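Local coordinates for protein thermophilic dibenzothiophene desulfurization enzyme C (Paenibacillus sp. A11-2, PDB 5XDC) that probably catalyses the FMNH2- and O2-dependent oxidation of dibenzothiophene to its sulfoxide and sulfone, as a tetrameric flavin monooxygenase of the acyl-CoA dehydrogenase fold, at residues D203-R208 with R377-A382. Sequence-based numbering, arbitrary orientation.
Sequences DSLGMR and RFWRDA
A buried loop-to-helix contact joins the middle and C-terminal domains of this acyl-CoA dehydrogenase-fold monooxygenase: residues 203-208, in the loop between strands 196-198 and 215-217, lie against residues 377-382 of helix 376-385. The closest approach of the backbones is at Gly206, whose CA lies 3.5 Å from Arg380 O in a CA-H...O contact; a side chain on Gly206 would point at the helix and clash with that oxygen.

Around this glycine, two side chains of the helix grip the loop backbone. Arg380 reaches across with CG beside its own backbone N (chi1 -74°) and a bend at chi3, so that NH1 donates to Leu205 O (3.0 Å, 156°), with the oxygen at the edge of the guanidinium, near its plane. The other nitrogens of Arg380 form salt bridges, NE with Asp376 and NH2 with Glu36, which would hold the guanidinium against rotation. Its aliphatic part crosses Leu205 obliquely, with Leu205 CD1 3.6 Å from Arg380 CD, while CD2 of Leu205 turns to CZ3 of Trp379, whose ring stacks on that of Trp379 of the second subunit. An alanine in place of Arg380 would probably loosen the loop, since the bond to Leu205 O, both salt bridges and the methylenes packed on Leu205 would go.

Across the loop, Arg208 NH1 braces the turn from within, meeting Asp203 OD1 in a nearly straight salt bridge and also binding Ser204 O. Met207 extends into the indole pocket, its side chain about 4 Å from the bound indole at nearest atoms. Its backbone is fixed by Asp381, whose OD1 takes the Met207 N-H from above the carboxylate plane at 2.8 Å and also accepts from a water that bridges to Arg208 N.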
# COMPACT_ATOMS: atom_id res chain seq x y z
N ASP B 203 -3.89 -24.79 21.16
CA ASP B 203 -4.72 -23.69 21.65
C ASP B 203 -4.18 -22.43 20.98
O ASP B 203 -3.27 -21.78 21.49
CB ASP B 203 -4.67 -23.60 23.17
CG ASP B 203 -5.56 -22.52 23.74
OD1 ASP B 203 -6.30 -21.86 22.97
OD2 ASP B 203 -5.54 -22.34 24.98
N SER B 204 -4.76 -22.11 19.82
CA SER B 204 -4.16 -21.19 18.86
C SER B 204 -5.01 -19.94 18.65
O SER B 204 -6.19 -19.88 19.00
CB SER B 204 -3.95 -21.91 17.52
OG SER B 204 -5.19 -22.38 17.04
N LEU B 205 -4.38 -18.91 18.07
CA LEU B 205 -5.10 -17.68 17.72
C LEU B 205 -6.25 -17.99 16.77
O LEU B 205 -7.41 -17.62 17.03
CB LEU B 205 -4.14 -16.68 17.08
CG LEU B 205 -4.79 -15.37 16.60
CD1 LEU B 205 -5.41 -14.60 17.74
CD2 LEU B 205 -3.76 -14.54 15.86
N GLY B 206 -5.93 -18.62 15.64
CA GLY B 206 -6.90 -19.06 14.67
C GLY B 206 -6.60 -20.48 14.24
O GLY B 206 -5.69 -21.12 14.76
N MET B 207 -7.37 -20.95 13.26
CA MET B 207 -7.32 -22.37 12.89
C MET B 207 -7.48 -23.25 14.13
O MET B 207 -6.79 -24.26 14.30
CB MET B 207 -6.03 -22.70 12.14
CG MET B 207 -5.92 -22.02 10.77
SD MET B 207 -7.29 -22.55 9.69
CE MET B 207 -6.71 -21.93 8.10
N ARG B 208 -8.42 -22.88 14.98
CA ARG B 208 -8.48 -23.41 16.34
C ARG B 208 -8.97 -24.85 16.41
O ARG B 208 -8.77 -25.50 17.45
CB ARG B 208 -9.37 -22.52 17.21
CG ARG B 208 -8.70 -21.20 17.59
CD ARG B 208 -9.54 -20.38 18.56
NE ARG B 208 -10.00 -21.15 19.70
CZ ARG B 208 -9.25 -21.50 20.75
NH1 ARG B 208 -7.97 -21.17 20.81
NH2 ARG B 208 -9.79 -22.19 21.73
N ARG B 377 -12.73 -13.67 13.56
CA ARG B 377 -12.34 -15.04 13.24
C ARG B 377 -11.64 -15.14 11.90
O ARG B 377 -10.67 -15.90 11.74
CB ARG B 377 -13.58 -15.94 13.25
CG ARG B 377 -13.31 -17.37 12.88
CD ARG B 377 -14.59 -18.20 13.05
NE ARG B 377 -15.72 -17.64 12.30
CZ ARG B 377 -15.99 -17.91 11.03
NH1 ARG B 377 -15.24 -18.76 10.34
NH2 ARG B 377 -17.03 -17.33 10.44
N PHE B 378 -12.10 -14.38 10.90
CA PHE B 378 -11.48 -14.46 9.58
C PHE B 378 -10.03 -13.99 9.62
O PHE B 378 -9.13 -14.68 9.12
CB PHE B 378 -12.29 -13.64 8.57
CG PHE B 378 -13.69 -14.16 8.35
CD1 PHE B 378 -13.92 -15.24 7.50
CD2 PHE B 378 -14.79 -13.55 8.94
CE1 PHE B 378 -15.20 -15.72 7.28
CE2 PHE B 378 -16.07 -14.01 8.73
CZ PHE B 378 -16.28 -15.10 7.90
N TRP B 379 -9.77 -12.83 10.23
CA TRP B 379 -8.40 -12.37 10.39
C TRP B 379 -7.59 -13.35 11.23
O TRP B 379 -6.45 -13.67 10.89
CB TRP B 379 -8.37 -10.98 11.00
CG TRP B 379 -6.97 -10.49 11.31
CD1 TRP B 379 -6.11 -9.88 10.46
CD2 TRP B 379 -6.28 -10.59 12.56
NE1 TRP B 379 -4.91 -9.60 11.09
CE2 TRP B 379 -5.00 -10.03 12.39
CE3 TRP B 379 -6.63 -11.09 13.82
CZ2 TRP B 379 -4.08 -9.95 13.41
CZ3 TRP B 379 -5.70 -11.02 14.83
CH2 TRP B 379 -4.44 -10.45 14.63
N ARG B 380 -8.17 -13.85 12.32
CA ARG B 380 -7.40 -14.77 13.17
C ARG B 380 -7.00 -16.03 12.40
O ARG B 380 -5.85 -16.48 12.48
CB ARG B 380 -8.21 -15.13 14.41
CG ARG B 380 -8.29 -14.01 15.44
CD ARG B 380 -8.87 -14.51 16.75
NE ARG B 380 -10.31 -14.68 16.71
CZ ARG B 380 -10.94 -15.85 16.64
NH1 ARG B 380 -10.28 -16.99 16.56
NH2 ARG B 380 -12.26 -15.88 16.62
N ASP B 381 -7.93 -16.59 11.64
CA ASP B 381 -7.64 -17.81 10.88
C ASP B 381 -6.58 -17.55 9.82
O ASP B 381 -5.59 -18.28 9.71
CB ASP B 381 -8.92 -18.32 10.24
CG ASP B 381 -9.89 -18.90 11.25
OD1 ASP B 381 -9.45 -19.31 12.35
OD2 ASP B 381 -11.10 -18.96 10.93
N ALA B 382 -6.77 -16.49 9.04
CA ALA B 382 -5.82 -16.16 7.99
C ALA B 382 -4.48 -15.76 8.58
O ALA B 382 -3.43 -16.20 8.08
CB ALA B 382 -6.37 -15.04 7.12
O HOH W 1 -10.47 -20.75 14.33